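Local coordinates for protein glycoside Hydrolase (Bacteroides uniformis, PDB 5TA0) that probably cleaves agarose-derived chains as a family 86 glycoside hydrolase, here a variant bound to neoagarooctaose, at residues 63-77 / 404-418. Residues are numbered along the deposited sequence; the frame is centred on the assembly and turned at random.
With EDO (1,2-ethanediol), chain O.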
ATOM      1  N   ALA A  63      -5.885 -20.964 -22.499  1.00 15.74           N
ATOM      2  CA  ALA A  63      -7.021 -20.127 -22.865  1.00 15.78           C
ATOM      3  C   ALA A  63      -6.681 -18.660 -23.063  1.00 14.91           C
ATOM      4  O   ALA A  63      -7.596 -17.836 -23.040  1.00 14.73           O
ATOM      5  CB  ALA A  63      -8.143 -20.283 -21.858  1.00 15.98           C
ATOM      6  N   ASN A  64      -5.417 -18.334 -23.307  1.00 14.84           N
ATOM      7  CA  ASN A  64      -4.974 -16.960 -23.510  1.00 14.85           C
ATOM      8  C   ASN A  64      -4.616 -16.674 -24.968  1.00 16.00           C
ATOM      9  O   ASN A  64      -4.008 -17.517 -25.639  1.00 16.39           O
ATOM     10  CB  ASN A  64      -3.762 -16.661 -22.621  1.00 14.51           C
ATOM     11  CG  ASN A  64      -4.024 -16.981 -21.159  1.00 13.87           C
ATOM     12  OD1 ASN A  64      -5.095 -16.718 -20.641  1.00 12.69           O
ATOM     13  ND2 ASN A  64      -3.039 -17.569 -20.482  1.00 13.50           N
ATOM     14  N   LYS A  65      -4.978 -15.491 -25.456  1.00 16.64           N
ATOM     15  CA  LYS A  65      -4.607 -15.087 -26.826  1.00 18.35           C
ATOM     16  C   LYS A  65      -3.090 -15.103 -27.017  1.00 18.45           C
ATOM     17  O   LYS A  65      -2.597 -15.577 -28.045  1.00 17.93           O
ATOM     18  CB  LYS A  65      -5.144 -13.704 -27.136  1.00 21.19           C
ATOM     19  CG  LYS A  65      -4.983 -13.288 -28.594  1.00 25.07           C
ATOM     20  CD  LYS A  65      -6.084 -12.333 -29.058  1.00 28.86           C
ATOM     21  CE  LYS A  65      -7.492 -12.934 -28.990  1.00 30.79           C
ATOM     22  NZ  LYS A  65      -7.593 -14.371 -29.403  1.00 32.69           N
ATOM     23  N   ILE A  66      -2.358 -14.581 -26.030  1.00 16.60           N
ATOM     24  CA  ILE A  66      -0.891 -14.563 -26.046  1.00 16.24           C
ATOM     25  C   ILE A  66      -0.357 -15.927 -25.579  1.00 15.93           C
ATOM     26  O   ILE A  66      -0.668 -16.404 -24.480  1.00 15.90           O
ATOM     27  CB  ILE A  66      -0.334 -13.399 -25.182  1.00 16.09           C
ATOM     28  CG1 ILE A  66      -0.807 -12.044 -25.734  1.00 16.44           C
ATOM     29  CG2 ILE A  66       1.188 -13.448 -25.150  1.00 16.53           C
ATOM     30  CD1 ILE A  66      -0.402 -10.864 -24.889  1.00 17.13           C
ATOM     31  N   ALA A  67       0.447 -16.563 -26.438  1.00 17.17           N
ATOM     32  CA  ALA A  67       0.913 -17.917 -26.201  1.00 17.65           C
ATOM     33  C   ALA A  67       1.884 -17.983 -25.023  1.00 16.23           C
ATOM     34  O   ALA A  67       1.747 -18.858 -24.170  1.00 19.12           O
ATOM     35  CB  ALA A  67       1.586 -18.481 -27.443  1.00 18.71           C
ATOM     36  N   ASP A  68       2.834 -17.054 -24.997  1.00 15.54           N
ATOM     37  CA  ASP A  68       3.772 -16.944 -23.869  1.00 14.47           C
ATOM     38  C   ASP A  68       3.445 -15.671 -23.090  1.00 12.99           C
ATOM     39  O   ASP A  68       4.071 -14.624 -23.251  1.00 12.90           O
ATOM     40  CB  ASP A  68       5.235 -16.983 -24.316  1.00 15.82           C
ATOM     41  CG  ASP A  68       6.198 -17.148 -23.146  1.00 16.74           C
ATOM     42  OD1 ASP A  68       5.780 -16.981 -21.979  1.00 17.01           O
ATOM     43  OD2 ASP A  68       7.393 -17.442 -23.381  1.00 19.46           O
ATOM     44  N   LEU A  69       2.452 -15.803 -22.217  1.00 12.40           N
ATOM     45  CA  LEU A  69       1.950 -14.669 -21.470  1.00 11.52           C
ATOM     46  C   LEU A  69       2.924 -14.207 -20.370  1.00 11.08           C
ATOM     47  O   LEU A  69       3.027 -13.010 -20.106  1.00 10.76           O
ATOM     48  CB  LEU A  69       0.577 -14.965 -20.893  1.00 12.04           C
ATOM     49  CG  LEU A  69      -0.118 -13.787 -20.206  1.00 12.11           C
ATOM     50  CD1 LEU A  69      -0.437 -12.655 -21.179  1.00 12.56           C
ATOM     51  CD2 LEU A  69      -1.384 -14.283 -19.539  1.00 13.13           C
ATOM     52  N   ARG A  70       3.645 -15.136 -19.742  1.00 10.98           N
ATOM     53  CA  ARG A  70       4.701 -14.727 -18.792  1.00 11.07           C
ATOM     54  C   ARG A  70       5.731 -13.809 -19.452  1.00 11.45           C
ATOM     55  O   ARG A  70       6.176 -12.827 -18.867  1.00 11.45           O
ATOM     56  CB  ARG A  70       5.433 -15.909 -18.187  1.00 11.31           C
ATOM     57  CG  ARG A  70       4.629 -16.740 -17.231  1.00 11.35           C
ATOM     58  CD  ARG A  70       5.491 -17.841 -16.615  1.00 11.51           C
ATOM     59  NE  ARG A  70       4.668 -18.792 -15.866  1.00 11.22           N
ATOM     60  CZ  ARG A  70       3.944 -19.773 -16.388  1.00 11.45           C
ATOM     61  NH1 ARG A  70       3.953 -19.981 -17.706  1.00 12.25           N
ATOM     62  NH2 ARG A  70       3.208 -20.559 -15.606  1.00 11.92           N
ATOM     63  N   ASP A  71       6.165 -14.151 -20.671  1.00 11.83           N
ATOM     64  CA  ASP A  71       7.152 -13.323 -21.344  1.00 12.97           C
ATOM     65  C   ASP A  71       6.634 -11.917 -21.621  1.00 12.39           C
ATOM     66  O   ASP A  71       7.384 -10.937 -21.558  1.00 13.16           O
ATOM     67  CB  ASP A  71       7.612 -13.970 -22.651  1.00 14.40           C
ATOM     68  CG  ASP A  71       8.738 -13.195 -23.308  1.00 15.85           C
ATOM     69  OD1 ASP A  71       9.817 -13.105 -22.710  1.00 17.22           O
ATOM     70  OD2 ASP A  71       8.505 -12.600 -24.373  1.00 19.60           O
ATOM     71  N   ASP A  72       5.355 -11.821 -21.940  1.00 12.49           N
ATOM     72  CA  ASP A  72       4.767 -10.524 -22.233  1.00 13.35           C
ATOM     73  C   ASP A  72       4.555  -9.696 -20.953  1.00 13.56           C
ATOM     74  O   ASP A  72       5.038  -8.565 -20.826  1.00 16.70           O
ATOM     75  CB  ASP A  72       3.468 -10.680 -23.018  1.00 14.29           C
ATOM     76  CG  ASP A  72       3.060  -9.389 -23.721  1.00 15.62           C
ATOM     77  OD1 ASP A  72       2.164  -8.675 -23.220  1.00 15.27           O
ATOM     78  OD2 ASP A  72       3.648  -9.063 -24.781  1.00 18.03           O
ATOM     79  N   LEU A  73       3.892 -10.274 -19.970  1.00 11.65           N
ATOM     80  CA  LEU A  73       3.528  -9.498 -18.794  1.00 11.63           C
ATOM     81  C   LEU A  73       4.682  -9.339 -17.817  1.00 11.22           C
ATOM     82  O   LEU A  73       4.986  -8.217 -17.387  1.00 13.02           O
ATOM     83  CB  LEU A  73       2.329 -10.130 -18.111  1.00 12.11           C
ATOM     84  CG  LEU A  73       1.739  -9.400 -16.904  1.00 13.36           C
ATOM     85  CD1 LEU A  73       1.574  -7.898 -17.088  1.00 14.23           C
ATOM     86  CD2 LEU A  73       0.409 -10.062 -16.522  1.00 13.31           C
ATOM     87  N   ILE A  74       5.314 -10.440 -17.434  0.57 10.16           N
ATOM     88  CA  ILE A  74       6.394 -10.362 -16.448  0.57  9.90           C
ATOM     89  C   ILE A  74       7.679  -9.799 -17.086  0.57 10.02           C
ATOM     90  O   ILE A  74       8.225  -8.798 -16.607  0.57  9.79           O
ATOM     91  CB  ILE A  74       6.654 -11.721 -15.760  0.57  9.85           C
ATOM     92  CG1 ILE A  74       5.454 -12.136 -14.904  0.57  9.95           C
ATOM     93  CG2 ILE A  74       7.911 -11.648 -14.900  0.57  9.50           C
ATOM     94  CD1 ILE A  74       5.532 -13.566 -14.397  0.57 10.04           C
ATOM     95  N   ARG A  75       8.163 -10.435 -18.148  1.00 10.63           N
ATOM     96  CA  ARG A  75       9.465 -10.037 -18.693  1.00 11.52           C
ATOM     97  C   ARG A  75       9.403  -8.703 -19.441  1.00 11.85           C
ATOM     98  O   ARG A  75      10.136  -7.777 -19.109  1.00 11.57           O
ATOM     99  CB  ARG A  75      10.066 -11.153 -19.554  1.00 12.84           C
ATOM    100  CG  ARG A  75      11.510 -10.892 -19.978  1.00 14.29           C
ATOM    101  CD  ARG A  75      11.722 -10.030 -21.215  1.00 17.01           C
ATOM    102  NE  ARG A  75      10.900 -10.389 -22.374  1.00 18.91           N
ATOM    103  CZ  ARG A  75      10.655  -9.583 -23.418  1.00 21.77           C
ATOM    104  NH1 ARG A  75       9.878 -10.001 -24.415  1.00 22.74           N
ATOM    105  NH2 ARG A  75      11.167  -8.354 -23.478  1.00 22.56           N
ATOM    106  N   LYS A  76       8.526  -8.602 -20.438  1.00 11.91           N
ATOM    107  CA  LYS A  76       8.501  -7.390 -21.275  1.00 12.88           C
ATOM    108  C   LYS A  76       8.142  -6.125 -20.476  1.00 11.65           C
ATOM    109  O   LYS A  76       8.759  -5.083 -20.662  1.00 11.96           O
ATOM    110  CB  LYS A  76       7.542  -7.548 -22.459  1.00 15.35           C
ATOM    111  CG  LYS A  76       7.477  -6.297 -23.315  1.00 18.78           C
ATOM    112  CD  LYS A  76       6.696  -6.496 -24.600  1.00 21.89           C
ATOM    113  CE  LYS A  76       5.218  -6.250 -24.402  1.00 22.83           C
ATOM    114  NZ  LYS A  76       4.485  -6.415 -25.690  1.00 24.31           N
ATOM    115  N   TYR A  77       7.172  -6.220 -19.566  1.00 10.78           N
ATOM    116  CA  TYR A  77       6.806  -5.044 -18.768  1.00 10.26           C
ATOM    117  C   TYR A  77       7.604  -4.921 -17.462  1.00  9.49           C
ATOM    118  O   TYR A  77       7.529  -3.878 -16.804  1.00  9.90           O
ATOM    119  CB  TYR A  77       5.311  -5.018 -18.512  1.00 10.41           C
ATOM    120  CG  TYR A  77       4.505  -4.723 -19.764  1.00 11.11           C
ATOM    121  CD1 TYR A  77       4.577  -3.477 -20.388  1.00 12.07           C
ATOM    122  CD2 TYR A  77       3.671  -5.685 -20.313  1.00 11.92           C
ATOM    123  CE1 TYR A  77       3.847  -3.225 -21.543  1.00 12.12           C
ATOM    124  CE2 TYR A  77       2.919  -5.426 -21.451  1.00 13.05           C
ATOM    125  CZ  TYR A  77       3.015  -4.200 -22.053  1.00 12.77           C
ATOM    126  OH  TYR A  77       2.275  -3.941 -23.204  1.00 14.76           O
ATOM    127  N   GLU A 404     -11.205 -16.404 -25.839  1.00 14.70           N
ATOM    128  CA  GLU A 404      -9.897 -16.451 -25.203  1.00 16.34           C
ATOM    129  C   GLU A 404      -9.662 -15.207 -24.373  1.00 13.98           C
ATOM    130  O   GLU A 404     -10.239 -14.153 -24.614  1.00 12.99           O
ATOM    131  CB  GLU A 404      -8.798 -16.553 -26.252  1.00 19.70           C
ATOM    132  CG  GLU A 404      -8.881 -17.810 -27.101  1.00 24.86           C
ATOM    133  CD  GLU A 404      -7.549 -18.175 -27.716  1.00 27.52           C
ATOM    134  OE1 GLU A 404      -7.028 -17.353 -28.516  1.00 32.11           O
ATOM    135  OE2 GLU A 404      -7.038 -19.266 -27.373  1.00 33.21           O
ATOM    136  N   TYR A 405      -8.750 -15.328 -23.415  1.00 12.58           N
ATOM    137  CA  TYR A 405      -8.416 -14.202 -22.560  1.00 11.46           C
ATOM    138  C   TYR A 405      -7.477 -13.204 -23.235  1.00 11.52           C
ATOM    139  O   TYR A 405      -6.510 -13.581 -23.906  1.00 11.69           O
ATOM    140  CB  TYR A 405      -7.762 -14.711 -21.272  1.00 11.02           C
ATOM    141  CG  TYR A 405      -8.719 -15.258 -20.257  1.00 10.66           C
ATOM    142  CD1 TYR A 405      -9.034 -16.604 -20.194  1.00 10.27           C
ATOM    143  CD2 TYR A 405      -9.301 -14.414 -19.324  1.00 10.23           C
ATOM    144  CE1 TYR A 405      -9.894 -17.098 -19.226  1.00 10.57           C
ATOM    145  CE2 TYR A 405     -10.155 -14.891 -18.354  1.00 10.41           C
ATOM    146  CZ  TYR A 405     -10.441 -16.235 -18.290  1.00 10.35           C
ATOM    147  OH  TYR A 405     -11.270 -16.710 -17.330  1.00 10.72           O
ATOM    148  N   VAL A 406      -7.757 -11.935 -23.000  1.00 10.70           N
ATOM    149  CA  VAL A 406      -6.954 -10.807 -23.437  1.00 11.22           C
ATOM    150  C   VAL A 406      -6.760  -9.881 -22.217  1.00  9.99           C
ATOM    151  O   VAL A 406      -7.445 -10.021 -21.214  1.00 10.23           O
ATOM    152  CB  VAL A 406      -7.649 -10.026 -24.564  1.00 11.47           C
ATOM    153  CG1 VAL A 406      -7.821 -10.925 -25.784  1.00 12.14           C
ATOM    154  CG2 VAL A 406      -9.001  -9.439 -24.138  1.00 12.07           C
ATOM    155  N   TYR A 407      -5.862  -8.912 -22.311  1.00 10.04           N
ATOM    156  CA  TYR A 407      -5.673  -7.988 -21.180  1.00  9.87           C
ATOM    157  C   TYR A 407      -6.935  -7.196 -20.912  1.00 10.04           C
ATOM    158  O   TYR A 407      -7.619  -6.741 -21.842  1.00 11.23           O
ATOM    159  CB  TYR A 407      -4.537  -7.014 -21.427  1.00  9.82           C
ATOM    160  CG  TYR A 407      -3.153  -7.619 -21.348  1.00  9.80           C
ATOM    161  CD1 TYR A 407      -2.734  -8.314 -20.212  1.00 10.18           C
ATOM    162  CD2 TYR A 407      -2.243  -7.448 -22.379  1.00 10.04           C
ATOM    163  CE1 TYR A 407      -1.461  -8.847 -20.128  1.00  9.93           C
ATOM    164  CE2 TYR A 407      -0.964  -7.990 -22.308  1.00 10.24           C
ATOM    165  CZ  TYR A 407      -0.571  -8.686 -21.174  1.00 10.32           C
ATOM    166  OH  TYR A 407       0.699  -9.233 -21.069  1.00 11.14           O
ATOM    167  N   SER A 408      -7.262  -7.038 -19.630  1.00  9.49           N
ATOM    168  CA  SER A 408      -8.208  -6.038 -19.182  1.00  9.18           C
ATOM    169  C   SER A 408      -7.566  -4.661 -19.306  1.00  9.19           C
ATOM    170  O   SER A 408      -6.403  -4.545 -19.724  1.00  9.59           O
ATOM    171  CB  SER A 408      -8.615  -6.290 -17.746  1.00  9.25           C
ATOM    172  OG  SER A 408      -7.546  -5.906 -16.863  1.00  8.60           O
ATOM    173  N   GLU A 409      -8.256  -3.605 -18.881  1.00  9.19           N
ATOM    174  CA  GLU A 409      -7.649  -2.289 -18.916  1.00  9.98           C
ATOM    175  C   GLU A 409      -6.613  -2.098 -17.809  1.00  9.30           C
ATOM    176  O   GLU A 409      -5.859  -1.137 -17.862  1.00  9.33           O
ATOM    177  CB  GLU A 409      -8.693  -1.175 -18.863  1.00 11.52           C
ATOM    178  CG  GLU A 409      -9.695  -1.236 -20.025  1.00 13.15           C
ATOM    179  CD  GLU A 409      -9.000  -1.215 -21.361  1.00 15.83           C
ATOM    180  OE1 GLU A 409      -8.210  -0.286 -21.601  1.00 16.60           O
ATOM    181  OE2 GLU A 409      -9.146  -2.178 -22.156  1.00 20.37           O
ATOM    182  N   LEU A 410      -6.538  -3.029 -16.856  1.00  8.98           N
ATOM    183  CA  LEU A 410      -5.523  -2.886 -15.801  1.00  8.95           C
ATOM    184  C   LEU A 410      -4.098  -2.995 -16.339  1.00  9.44           C
ATOM    185  O   LEU A 410      -3.157  -2.499 -15.696  1.00  8.87           O
ATOM    186  CB  LEU A 410      -5.776  -3.897 -14.676  1.00  9.10           C
ATOM    187  CG  LEU A 410      -7.155  -3.825 -13.999  1.00  9.29           C
ATOM    188  CD1 LEU A 410      -7.283  -4.819 -12.860  1.00  9.52           C
ATOM    189  CD2 LEU A 410      -7.500  -2.429 -13.503  1.00  9.37           C
ATOM    190  N   ILE A 411      -3.911  -3.556 -17.537  1.00  8.93           N
ATOM    191  CA  ILE A 411      -2.579  -3.573 -18.143  1.00  9.12           C
ATOM    192  C   ILE A 411      -2.039  -2.162 -18.356  1.00  8.65           C
ATOM    193  O   ILE A 411      -0.819  -1.950 -18.397  1.00  9.15           O
ATOM    194  CB  ILE A 411      -2.552  -4.391 -19.464  1.00  9.44           C
ATOM    195  CG1 ILE A 411      -1.123  -4.731 -19.900  1.00  9.82           C
ATOM    196  CG2 ILE A 411      -3.259  -3.666 -20.623  1.00  9.58           C
ATOM    197  CD1 ILE A 411      -0.303  -5.533 -18.912  1.00 10.23           C
ATOM    198  N   LYS A 412      -2.927  -1.187 -18.498  1.00  8.94           N
ATOM    199  CA  LYS A 412      -2.502   0.198 -18.725  1.00  9.29           C
ATOM    200  C   LYS A 412      -1.657   0.739 -17.575  1.00  9.06           C
ATOM    201  O   LYS A 412      -0.817   1.604 -17.797  1.00  9.50           O
ATOM    202  CB  LYS A 412      -3.686   1.126 -19.012  1.00  9.87           C
ATOM    203  CG  LYS A 412      -4.263   0.919 -20.402  1.00 10.37           C
ATOM    204  CD  LYS A 412      -5.507   1.749 -20.628  1.00 11.09           C
ATOM    205  CE  LYS A 412      -5.825   1.932 -22.102  1.00 11.68           C
ATOM    206  NZ  LYS A 412      -6.053   0.689 -22.845  1.00 12.09           N
ATOM    207  N   PHE A 413      -1.865   0.241 -16.352  1.00  8.76           N
ATOM    208  CA  PHE A 413      -0.980   0.625 -15.237  1.00  8.29           C
ATOM    209  C   PHE A 413       0.474   0.223 -15.519  1.00  7.84           C
ATOM    210  O   PHE A 413       1.384   1.012 -15.341  1.00  7.74           O
ATOM    211  CB  PHE A 413      -1.458  -0.025 -13.936  1.00  8.50           C
ATOM    212  CG  PHE A 413      -0.528   0.186 -12.768  1.00  9.08           C
ATOM    213  CD1 PHE A 413      -0.557   1.346 -12.017  1.00  9.16           C
ATOM    214  CD2 PHE A 413       0.391  -0.787 -12.430  1.00  9.65           C
ATOM    215  CE1 PHE A 413       0.322   1.533 -10.974  1.00  9.82           C
ATOM    216  CE2 PHE A 413       1.270  -0.612 -11.368  1.00 10.05           C
ATOM    217  CZ  PHE A 413       1.225   0.548 -10.643  1.00  9.71           C
ATOM    218  N   TYR A 414       0.671  -1.007 -15.978  1.00  8.07           N
ATOM    219  CA  TYR A 414       2.019  -1.524 -16.212  1.00  8.44           C
ATOM    220  C   TYR A 414       2.648  -0.918 -17.466  1.00  8.73           C
ATOM    221  O   TYR A 414       3.856  -0.754 -17.536  1.00  9.38           O
ATOM    222  CB  TYR A 414       2.018  -3.072 -16.197  1.00  8.20           C
ATOM    223  CG  TYR A 414       1.461  -3.556 -14.881  1.00  8.16           C
ATOM    224  CD1 TYR A 414       0.112  -3.866 -14.728  1.00  8.30           C
ATOM    225  CD2 TYR A 414       2.263  -3.596 -13.749  1.00  8.20           C
ATOM    226  CE1 TYR A 414      -0.408  -4.239 -13.493  1.00  8.51           C
ATOM    227  CE2 TYR A 414       1.772  -3.970 -12.503  1.00  7.96           C
ATOM    228  CZ  TYR A 414       0.426  -4.284 -12.370  1.00  8.13           C
ATOM    229  OH  TYR A 414      -0.126  -4.606 -11.146  1.00  8.11           O
ATOM    230  N   GLN A 415       1.813  -0.539 -18.440  1.00  8.92           N
ATOM    231  CA  GLN A 415       2.270   0.203 -19.596  1.00  9.22           C
ATOM    232  C   GLN A 415       2.714   1.607 -19.192  1.00  9.20           C
ATOM    233  O   GLN A 415       3.771   2.100 -19.625  1.00 10.11           O
ATOM    234  CB  GLN A 415       1.168   0.247 -20.675  1.00  9.53           C
ATOM    235  CG  GLN A 415       0.937  -1.113 -21.289  1.00 10.33           C
ATOM    236  CD  GLN A 415      -0.332  -1.246 -22.096  1.00 11.44           C
ATOM    237  OE1 GLN A 415      -1.316  -0.550 -21.885  1.00 12.13           O
ATOM    238  NE2 GLN A 415      -0.314  -2.204 -23.009  1.00 12.90           N
ATOM    239  N   LEU A 416       1.958   2.241 -18.319  1.00  8.83           N
ATOM    240  CA  LEU A 416       2.286   3.583 -17.857  1.00  8.67           C
ATOM    241  C   LEU A 416       3.624   3.616 -17.120  1.00  8.70           C
ATOM    242  O   LEU A 416       4.420   4.529 -17.329  1.00  9.01           O
ATOM    243  CB  LEU A 416       1.173   4.118 -16.957  1.00  8.74           C
ATOM    244  CG  LEU A 416       1.341   5.472 -16.286  1.00  8.69           C
ATOM    245  CD1 LEU A 416       1.383   6.585 -17.314  1.00  8.73           C
ATOM    246  CD2 LEU A 416       0.221   5.698 -15.290  1.00  8.80           C
ATOM    247  N   TRP A 417       3.843   2.623 -16.257  1.00  8.41           N
ATOM    248  CA  TRP A 417       5.039   2.578 -15.404  1.00  8.17           C
ATOM    249  C   TRP A 417       6.195   1.803 -16.032  1.00  8.81           C
ATOM    250  O   TRP A 417       7.220   1.577 -15.389  1.00  8.58           O
ATOM    251  CB  TRP A 417       4.667   1.992 -14.016  1.00  8.13           C
ATOM    252  CG  TRP A 417       3.898   2.977 -13.185  1.00  7.88           C
ATOM    253  CD1 TRP A 417       2.523   3.177 -13.180  1.00  7.81           C
ATOM    254  CD2 TRP A 417       4.429   3.938 -12.257  1.00  7.75           C
ATOM    255  NE1 TRP A 417       2.201   4.185 -12.330  1.00  7.97           N
ATOM    256  CE2 TRP A 417       3.348   4.674 -11.750  1.00  7.72           C
ATOM    257  CE3 TRP A 417       5.718   4.245 -11.803  1.00  7.59           C
ATOM    258  CZ2 TRP A 417       3.516   5.688 -10.796  1.00  7.95           C
ATOM    259  CZ3 TRP A 417       5.874   5.233 -10.853  1.00  7.97           C
ATOM    260  CH2 TRP A 417       4.799   5.947 -10.368  1.00  7.80           C
ATOM    261  N   LYS A 418       6.067   1.380 -17.291  1.00  8.83           N
ATOM    262  CA  LYS A 418       7.133   0.633 -17.973  1.00  9.73           C
ATOM    263  C   LYS A 418       8.442   1.452 -17.935  1.00  9.90           C
ATOM    264  O   LYS A 418       8.428   2.673 -18.096  1.00  9.93           O
ATOM    265  CB  LYS A 418       6.723   0.319 -19.421  1.00 11.05           C
ATOM    266  CG  LYS A 418       7.593  -0.694 -20.117  1.00 12.44           C
ATOM    267  CD  LYS A 418       7.176  -0.883 -21.565  1.00 14.26           C
ATOM    268  CE  LYS A 418       7.884  -2.035 -22.242  1.00 17.19           C
ATOM    269  NZ  LYS A 418       9.345  -1.796 -22.420  1.00 19.55           N
TER
HETATM  270  C1  EDO O 712      -3.173  -2.815 -11.415  1.00 21.36           C
HETATM  271  O1  EDO O 712      -2.016  -2.279 -10.847  1.00 20.26           O
HETATM  272  C2  EDO O 712      -4.109  -1.634 -11.500  1.00 20.45           C
HETATM  273  O2  EDO O 712      -4.851  -1.673 -10.285  1.00 18.30           O
HETATM  274  O   HOH W   1      -3.658 -13.266 -23.678  1.00 15.10           O
HETATM  275  O   HOH W   2      10.447  -2.974 -19.870  1.00 21.97           O
HETATM  276  O   HOH W   3      10.402  -4.426 -23.069  1.00 38.59           O
HETATM  277  O   HOH W   4       5.795  -1.840 -15.848  1.00  8.87           O
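Tyr77 lies against helix 411-416 and can be followed outward atom by atom. With CG anti to its carbonyl carbon (chi1 -70°), the ring runs in among Ile411, Tyr414, Gln415 and Lys418. CB sits 4.5 Å from Tyr414 CB; CD1 touches the aliphatic CD of Lys418, and CE1 rests 3.6 Å from Gln415 CG. On the other side of the ring, CE2 meets Ile411 CD1, which also packs 3.5 Å from Leu73 CD1. Tyr77 OH then accepts an N-H from Gln415 NE2 at 3.1 Å, nearly straight (174°) and in the amide plane. Cut back to an alanine, this position would probably leave a gap beside Ile411 and the Gln415 amide without this acceptor.

Tyr407 comes across from strand 405-407: its OH donates to the anti lone pair of Asp72 OD1 (2.7 Å), while Asp72 OD2 takes the salt bridge from Lys76, so each carboxylate oxygen has its own partner. Ile66 CD1 and Leu69 CD1 lie obliquely against the Tyr407 ring, and Ile411 CG1 covers the centre of one face. At the far end Asn64 and Tyr405 form a single beta bridge, Tyr405 N to Ala63 O (2.8 Å) and Lys65 N to Tyr405 O, flanked by a weak salt bridge from Lys65 NZ to Glu404 OE1 (3.2 Å); strand 405-407 pairs with 392-394 as well. A water donates to both Tyr77 O and Tyr414 O.

The contact thus ties an early helix of the barrel domain to the segment that follows its last parallel strand. Its largely apolar middle can hold two tyrosine hydroxyls because each has a polar mate, and these two directed bonds fix where the ring ends lie.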